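Side-chain contacts in mannan endo-1,4-beta-mannosidase (Cryptopygus antarcticus, PDB 4OOU), which hydrolyses internal 1,4-beta-mannosidic linkages in mannans, galactomannans and glucomannans, releasing short manno-oligosaccharides: residues 252-257 with 289-294; 279-282 with 287-290. One frame throughout, in Å; residues are numbered along the deposited sequence.

Contact 1 of 2, residues 252-257 with 289-294; sequences FGYRNH and NQNAPF
The CA atoms of Phe-252 and Asn-291 stand 7.6 Å apart where the loop 252-257 faces a type I beta turn running from Asn-289 to Ala-292. Asn-291 carries its whole side of the contact, lying flat on the ring of Phe-252. Its CB sits 3.5 Å above the ring centroid, only 5° off the normal, in a CH-pi contact, and its carboxamide spreads from there over the CD1-CE1 side, with CG 3.2 Å from Phe-252 CD1. Amide and ring planes are 13° apart, a true stack. Because CG of Asn-291 lies beside the backbone N (chi1 -50°), the amide also reaches the end of Tyr-254, whose ring is turned obliquely to it; which amide atom faces that hydroxyl is doubtful. A water makes a firmer link: it binds Tyr-254 OH at 2.7 Å and accepts from Asn-291 N at 2.8 Å. Replacing this asparagine by an alanine keeps CB over the ring but would probably remove the amide packed on its CD1-CE1 side and leave the Tyr-254 hydroxyl without that neighbour. The Tyr-254 side chain lies about 6 Å from that of substrate-binding Gln-204. The contact joins two surface loops of the barrel, one between strand 238-241 and helix 260-267, the other between strands 277-281 and 308-313, where Tyr-301 is hydrogen-bonded to Asn-291 O.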
ATOM      1  N   PHE A 252     -17.665 -11.644   9.945  1.00 37.23           N
ATOM      2  CA  PHE A 252     -17.177 -13.048  10.021  1.00 38.42           C
ATOM      3  C   PHE A 252     -16.489 -13.464  11.320  1.00 35.47           C
ATOM      4  O   PHE A 252     -15.807 -14.508  11.344  1.00 34.76           O
ATOM      5  CB  PHE A 252     -16.209 -13.333   8.873  1.00 41.01           C
ATOM      6  CG  PHE A 252     -16.756 -12.976   7.510  1.00 45.51           C
ATOM      7  CD1 PHE A 252     -17.743 -13.763   6.914  1.00 49.00           C
ATOM      8  CD2 PHE A 252     -16.276 -11.881   6.815  1.00 44.93           C
ATOM      9  CE1 PHE A 252     -18.241 -13.474   5.654  1.00 46.83           C
ATOM     10  CE2 PHE A 252     -16.766 -11.585   5.554  1.00 50.84           C
ATOM     11  CZ  PHE A 252     -17.748 -12.384   4.970  1.00 49.42           C
ATOM     12  N   GLY A 253     -16.682 -12.663  12.380  1.00 33.56           N
ATOM     13  CA  GLY A 253     -15.957 -12.830  13.645  1.00 35.15           C
ATOM     14  C   GLY A 253     -14.524 -12.322  13.648  1.00 37.26           C
ATOM     15  O   GLY A 253     -13.809 -12.441  14.637  1.00 33.64           O
ATOM     16  N   TYR A 254     -14.094 -11.743  12.533  1.00 41.43           N
ATOM     17  CA  TYR A 254     -12.770 -11.164  12.441  1.00 38.96           C
ATOM     18  C   TYR A 254     -12.794  -9.772  13.053  1.00 40.73           C
ATOM     19  O   TYR A 254     -13.848  -9.285  13.474  1.00 44.42           O
ATOM     20  CB  TYR A 254     -12.376 -11.028  10.989  1.00 38.11           C
ATOM     21  CG  TYR A 254     -12.519 -12.261  10.154  1.00 36.99           C
ATOM     22  CD1 TYR A 254     -12.368 -13.555  10.709  1.00 36.89           C
ATOM     23  CD2 TYR A 254     -12.734 -12.152   8.784  1.00 35.36           C
ATOM     24  CE1 TYR A 254     -12.466 -14.679   9.921  1.00 33.71           C
ATOM     25  CE2 TYR A 254     -12.816 -13.273   7.991  1.00 37.47           C
ATOM     26  CZ  TYR A 254     -12.686 -14.535   8.563  1.00 37.43           C
ATOM     27  OH  TYR A 254     -12.801 -15.645   7.749  1.00 42.68           O
ATOM     28  N   ARG A 255     -11.641  -9.119  13.051  1.00 40.80           N
ATOM     29  CA  ARG A 255     -11.511  -7.787  13.613  1.00 45.14           C
ATOM     30  C   ARG A 255     -10.872  -6.835  12.619  1.00 42.72           C
ATOM     31  O   ARG A 255      -9.881  -7.172  11.995  1.00 44.62           O
ATOM     32  CB  ARG A 255     -10.650  -7.877  14.869  1.00 51.50           C
ATOM     33  CG  ARG A 255     -10.408  -6.559  15.596  1.00 56.83           C
ATOM     34  CD  ARG A 255     -11.629  -6.064  16.355  1.00 62.51           C
ATOM     35  NE  ARG A 255     -12.272  -7.124  17.140  1.00 65.25           N
ATOM     36  CZ  ARG A 255     -13.554  -7.482  17.042  1.00 66.77           C
ATOM     37  NH1 ARG A 255     -14.384  -6.869  16.194  1.00 60.97           N
ATOM     38  NH2 ARG A 255     -14.012  -8.470  17.810  1.00 70.04           N
ATOM     39  N   ASN A 256     -11.450  -5.654  12.464  1.00 44.45           N
ATOM     40  CA  ASN A 256     -10.826  -4.573  11.696  1.00 46.76           C
ATOM     41  C   ASN A 256      -9.922  -3.801  12.650  1.00 46.81           C
ATOM     42  O   ASN A 256     -10.392  -2.947  13.397  1.00 50.49           O
ATOM     43  CB  ASN A 256     -11.903  -3.649  11.099  1.00 49.36           C
ATOM     44  CG  ASN A 256     -11.332  -2.505  10.260  1.00 52.68           C
ATOM     45  OD1 ASN A 256     -10.107  -2.311  10.135  1.00 54.32           O
ATOM     46  ND2 ASN A 256     -12.238  -1.721   9.680  1.00 50.73           N
ATOM     47  N   HIS A 257      -8.622  -4.085  12.612  1.00 43.38           N
ATOM     48  CA  HIS A 257      -7.695  -3.452  13.532  1.00 41.70           C
ATOM     49  C   HIS A 257      -7.260  -2.060  13.159  1.00 38.99           C
ATOM     50  O   HIS A 257      -6.527  -1.461  13.928  1.00 40.08           O
ATOM     51  CB  HIS A 257      -6.436  -4.297  13.712  1.00 41.99           C
ATOM     52  CG  HIS A 257      -6.623  -5.439  14.639  1.00 43.28           C
ATOM     53  ND1 HIS A 257      -7.017  -6.686  14.210  1.00 42.18           N
ATOM     54  CD2 HIS A 257      -6.492  -5.523  15.981  1.00 46.42           C
ATOM     55  CE1 HIS A 257      -7.107  -7.499  15.248  1.00 43.87           C
ATOM     56  NE2 HIS A 257      -6.799  -6.816  16.340  1.00 46.09           N
ATOM     57  N   ASN A 289      -8.919 -18.713   1.493  1.00 45.46           N
ATOM     58  CA  ASN A 289      -9.619 -18.603   2.783  1.00 45.47           C
ATOM     59  C   ASN A 289     -11.163 -18.522   2.609  1.00 46.69           C
ATOM     60  O   ASN A 289     -11.653 -18.126   1.570  1.00 42.62           O
ATOM     61  CB  ASN A 289      -9.125 -17.376   3.561  1.00 43.30           C
ATOM     62  CG  ASN A 289      -7.671 -17.477   3.995  1.00 40.35           C
ATOM     63  OD1 ASN A 289      -7.000 -18.517   3.866  1.00 39.30           O
ATOM     64  ND2 ASN A 289      -7.178 -16.381   4.525  1.00 38.04           N
ATOM     65  N   GLN A 290     -11.912 -18.921   3.634  1.00 54.14           N
ATOM     66  CA  GLN A 290     -13.380 -18.952   3.589  1.00 56.52           C
ATOM     67  C   GLN A 290     -14.024 -17.678   3.030  1.00 54.13           C
ATOM     68  O   GLN A 290     -14.854 -17.715   2.108  1.00 45.52           O
ATOM     69  CB  GLN A 290     -13.940 -19.175   5.007  1.00 60.55           C
ATOM     70  CG  GLN A 290     -14.658 -20.486   5.185  1.00 68.54           C
ATOM     71  CD  GLN A 290     -15.742 -20.637   4.143  1.00 76.75           C
ATOM     72  OE1 GLN A 290     -16.748 -19.925   4.195  1.00 83.32           O
ATOM     73  NE2 GLN A 290     -15.524 -21.522   3.157  1.00 75.76           N
ATOM     74  N   ASN A 291     -13.648 -16.552   3.622  1.00 48.51           N
ATOM     75  CA  ASN A 291     -14.280 -15.286   3.310  1.00 46.72           C
ATOM     76  C   ASN A 291     -13.237 -14.321   2.772  1.00 42.34           C
ATOM     77  O   ASN A 291     -13.243 -13.136   3.090  1.00 41.21           O
ATOM     78  CB  ASN A 291     -14.974 -14.749   4.552  1.00 49.31           C
ATOM     79  CG  ASN A 291     -15.870 -15.795   5.205  1.00 52.66           C
ATOM     80  OD1 ASN A 291     -16.741 -16.382   4.545  1.00 47.53           O
ATOM     81  ND2 ASN A 291     -15.654 -16.043   6.508  1.00 52.02           N
ATOM     82  N   ALA A 292     -12.348 -14.865   1.946  1.00 38.32           N
ATOM     83  CA  ALA A 292     -11.333 -14.092   1.275  1.00 38.92           C
ATOM     84  C   ALA A 292     -11.981 -13.320   0.136  1.00 37.35           C
ATOM     85  O   ALA A 292     -13.112 -13.599  -0.255  1.00 43.99           O
ATOM     86  CB  ALA A 292     -10.205 -14.990   0.781  1.00 37.61           C
ATOM     87  N   PRO A 293     -11.303 -12.307  -0.362  1.00 35.59           N
ATOM     88  CA  PRO A 293     -11.960 -11.351  -1.254  1.00 39.51           C
ATOM     89  C   PRO A 293     -12.594 -11.894  -2.542  1.00 42.99           C
ATOM     90  O   PRO A 293     -13.667 -11.406  -2.928  1.00 43.61           O
ATOM     91  CB  PRO A 293     -10.828 -10.384  -1.603  1.00 36.68           C
ATOM     92  CG  PRO A 293     -10.053 -10.343  -0.362  1.00 37.78           C
ATOM     93  CD  PRO A 293     -10.056 -11.762   0.171  1.00 36.45           C
ATOM     94  N   PHE A 294     -11.927 -12.857  -3.203  1.00 43.27           N
ATOM     95  CA  PHE A 294     -12.440 -13.447  -4.439  1.00 41.64           C
ATOM     96  C   PHE A 294     -13.434 -14.551  -4.116  1.00 41.82           C
ATOM     97  O   PHE A 294     -14.042 -15.103  -5.026  1.00 42.58           O
ATOM     98  CB  PHE A 294     -11.321 -13.965  -5.361  1.00 42.60           C
ATOM     99  CG  PHE A 294     -10.484 -12.872  -5.964  1.00 40.24           C
ATOM    100  CD1 PHE A 294     -11.004 -12.047  -6.940  1.00 41.95           C
ATOM    101  CD2 PHE A 294      -9.172 -12.641  -5.529  1.00 41.97           C
ATOM    102  CE1 PHE A 294     -10.233 -11.003  -7.478  1.00 42.22           C
ATOM    103  CE2 PHE A 294      -8.401 -11.603  -6.056  1.00 42.08           C
ATOM    104  CZ  PHE A 294      -8.931 -10.779  -7.038  1.00 39.01           C
TER
HETATM  105  O   HOH W   1     -11.615 -15.868   5.368  1.00 42.32           O

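Contact 2 of 2, residues 279-282 with 287-290; sequences MHTY and KWNQ
At the end of barrel strand 277-281, beside the catalytic cleft, Thr-281 and Tyr-282 meet the indole of Trp-288, which the chain brings back after four intervening residues. The six-membered ring of the indole does the touching: Trp-288 CZ3 lies 3.7 Å from Thr-281 OG1 and 3.9 Å from Thr-281 CG2, the two side chains crossing at about a right angle. The same CZ3 comes within 3.8 Å of Tyr-282 C, and the peptide between Thr-281 and Tyr-282 sits at the indole's edge. This is the (beta/alpha)8 barrel of glycoside hydrolase family 5, with the substrate bound at the C-terminal ends of the strands. The CB of substrate-binding Tyr-282 points away from 287-290, and its OH is hydrogen-bonded to Glu-312 OE1, the probable nucleophile. Chi1 of Thr-281 (-163°) puts OG1 opposite the backbone N, on the side of a water that joins the two segments. That water donates to Tyr-282 O at 3.2 Å, accepts from Asn-289 N at 3.0 Å, and makes a weak 3.4 Å bond with Thr-281 OG1; it lies in the indole plane, at the ring's edge. On the pyrrole side, Trp-288 NE1 is hydrogen-bonded to Glu-321, while Asn-289 ND2 is hydrogen-bonded to Glu-245.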
ATOM      1  N   MET A 279      -6.681  -5.185   1.533  1.00 34.64           N
ATOM      2  CA  MET A 279      -6.360  -6.561   1.857  1.00 34.93           C
ATOM      3  C   MET A 279      -5.488  -7.145   0.757  1.00 34.39           C
ATOM      4  O   MET A 279      -5.519  -6.692  -0.387  1.00 35.81           O
ATOM      5  CB  MET A 279      -7.643  -7.351   2.021  1.00 37.52           C
ATOM      6  CG  MET A 279      -8.559  -6.838   3.126  1.00 39.21           C
ATOM      7  SD  MET A 279     -10.266  -7.394   2.940  1.00 41.71           S
ATOM      8  CE  MET A 279     -11.007  -6.633   4.382  1.00 41.26           C
ATOM      9  N   HIS A 280      -4.651  -8.092   1.129  1.00 34.91           N
ATOM     10  CA  HIS A 280      -3.895  -8.891   0.165  1.00 36.15           C
ATOM     11  C   HIS A 280      -4.456 -10.284   0.191  1.00 34.99           C
ATOM     12  O   HIS A 280      -4.927 -10.671   1.206  1.00 32.42           O
ATOM     13  CB  HIS A 280      -2.442  -8.999   0.585  1.00 34.96           C
ATOM     14  CG  HIS A 280      -1.738  -7.693   0.661  1.00 31.74           C
ATOM     15  ND1 HIS A 280      -0.519  -7.550   1.276  1.00 31.96           N
ATOM     16  CD2 HIS A 280      -2.084  -6.471   0.211  1.00 31.06           C
ATOM     17  CE1 HIS A 280      -0.127  -6.296   1.175  1.00 33.35           C
ATOM     18  NE2 HIS A 280      -1.065  -5.619   0.541  1.00 32.08           N
ATOM     19  N   THR A 281      -4.371 -11.067  -0.884  1.00 39.24           N
ATOM     20  CA  THR A 281      -4.999 -12.382  -0.847  1.00 39.98           C
ATOM     21  C   THR A 281      -4.332 -13.432  -1.739  1.00 41.49           C
ATOM     22  O   THR A 281      -4.058 -13.202  -2.922  1.00 44.07           O
ATOM     23  CB  THR A 281      -6.523 -12.272  -1.114  1.00 40.06           C
ATOM     24  OG1 THR A 281      -7.187 -13.473  -0.685  1.00 36.56           O
ATOM     25  CG2 THR A 281      -6.794 -11.981  -2.565  1.00 38.21           C
ATOM     26  N   TYR A 282      -4.087 -14.586  -1.124  1.00 38.78           N
ATOM     27  CA  TYR A 282      -3.414 -15.700  -1.736  1.00 40.35           C
ATOM     28  C   TYR A 282      -4.042 -17.042  -1.253  1.00 43.45           C
ATOM     29  O   TYR A 282      -4.292 -17.251  -0.057  1.00 46.37           O
ATOM     30  CB  TYR A 282      -1.916 -15.645  -1.361  1.00 43.48           C
ATOM     31  CG  TYR A 282      -1.156 -14.393  -1.789  1.00 40.61           C
ATOM     32  CD1 TYR A 282      -0.607 -14.282  -3.052  1.00 40.08           C
ATOM     33  CD2 TYR A 282      -0.955 -13.343  -0.915  1.00 42.89           C
ATOM     34  CE1 TYR A 282       0.090 -13.149  -3.443  1.00 38.16           C
ATOM     35  CE2 TYR A 282      -0.256 -12.198  -1.303  1.00 42.22           C
ATOM     36  CZ  TYR A 282       0.258 -12.108  -2.575  1.00 38.95           C
ATOM     37  OH  TYR A 282       0.950 -10.978  -2.962  1.00 36.30           O
ATOM     38  N   LYS A 287      -6.521 -23.360  -2.499  1.00 44.05           N
ATOM     39  CA  LYS A 287      -7.792 -23.014  -1.853  1.00 44.43           C
ATOM     40  C   LYS A 287      -7.731 -21.689  -1.131  1.00 41.74           C
ATOM     41  O   LYS A 287      -6.892 -21.484  -0.279  1.00 39.20           O
ATOM     42  CB  LYS A 287      -8.237 -24.106  -0.889  1.00 50.19           C
ATOM     43  N   TRP A 288      -8.614 -20.775  -1.515  1.00 42.88           N
ATOM     44  CA  TRP A 288      -8.792 -19.508  -0.821  1.00 43.60           C
ATOM     45  C   TRP A 288      -9.195 -19.702   0.653  1.00 44.40           C
ATOM     46  O   TRP A 288      -9.769 -20.708   1.021  1.00 43.23           O
ATOM     47  CB  TRP A 288      -9.909 -18.686  -1.483  1.00 43.54           C
ATOM     48  CG  TRP A 288      -9.675 -18.207  -2.876  1.00 45.83           C
ATOM     49  CD1 TRP A 288     -10.426 -18.507  -3.968  1.00 49.22           C
ATOM     50  CD2 TRP A 288      -8.664 -17.304  -3.329  1.00 48.48           C
ATOM     51  NE1 TRP A 288      -9.937 -17.865  -5.086  1.00 48.91           N
ATOM     52  CE2 TRP A 288      -8.856 -17.121  -4.718  1.00 48.70           C
ATOM     53  CE3 TRP A 288      -7.623 -16.626  -2.701  1.00 49.14           C
ATOM     54  CZ2 TRP A 288      -8.044 -16.310  -5.482  1.00 49.21           C
ATOM     55  CZ3 TRP A 288      -6.814 -15.823  -3.470  1.00 52.51           C
ATOM     56  CH2 TRP A 288      -7.025 -15.675  -4.845  1.00 50.52           C
ATOM     57  N   ASN A 289      -8.919 -18.713   1.493  1.00 45.46           N
ATOM     58  CA  ASN A 289      -9.619 -18.603   2.783  1.00 45.47           C
ATOM     59  C   ASN A 289     -11.163 -18.522   2.609  1.00 46.69           C
ATOM     60  O   ASN A 289     -11.653 -18.126   1.570  1.00 42.62           O
ATOM     61  CB  ASN A 289      -9.125 -17.376   3.561  1.00 43.30           C
ATOM     62  CG  ASN A 289      -7.671 -17.477   3.995  1.00 40.35           C
ATOM     63  OD1 ASN A 289      -7.000 -18.517   3.866  1.00 39.30           O
ATOM     64  ND2 ASN A 289      -7.178 -16.381   4.525  1.00 38.04           N
ATOM     65  N   GLN A 290     -11.912 -18.921   3.634  1.00 54.14           N
ATOM     66  CA  GLN A 290     -13.380 -18.952   3.589  1.00 56.52           C
ATOM     67  C   GLN A 290     -14.024 -17.678   3.030  1.00 54.13           C
ATOM     68  O   GLN A 290     -14.854 -17.715   2.108  1.00 45.52           O
ATOM     69  CB  GLN A 290     -13.940 -19.175   5.007  1.00 60.55           C
ATOM     70  CG  GLN A 290     -14.658 -20.486   5.185  1.00 68.54           C
ATOM     71  CD  GLN A 290     -15.742 -20.637   4.143  1.00 76.75           C
ATOM     72  OE1 GLN A 290     -16.748 -19.925   4.195  1.00 83.32           O
ATOM     73  NE2 GLN A 290     -15.524 -21.522   3.157  1.00 75.76           N
TER
HETATM   74  O   HOH W   2      -7.094 -16.318   1.098  1.00 34.39           O

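How the contacts relate
Both contacts use the loop that follows strand 277-281, and they share Asn-289 and Gln-290, with centres about 9 Å apart. Contact 2 is buried and ties that loop back to its own strand beside the active site; contact 1 lies on the surface and ties it to the loop after the preceding barrel strand. Neither has a clear direct hydrogen bond across it, yet in each a water takes a backbone N-H of the shared loop. Stacked amide and ring dominate outside; inside, the indole packs against a threonine side chain and main chain. The two meet where Pro-293 CD lies 3.4 Å from Thr-281 OG1 and where Phe-294 CD2 packs 3.8 Å from Trp-288 CH2.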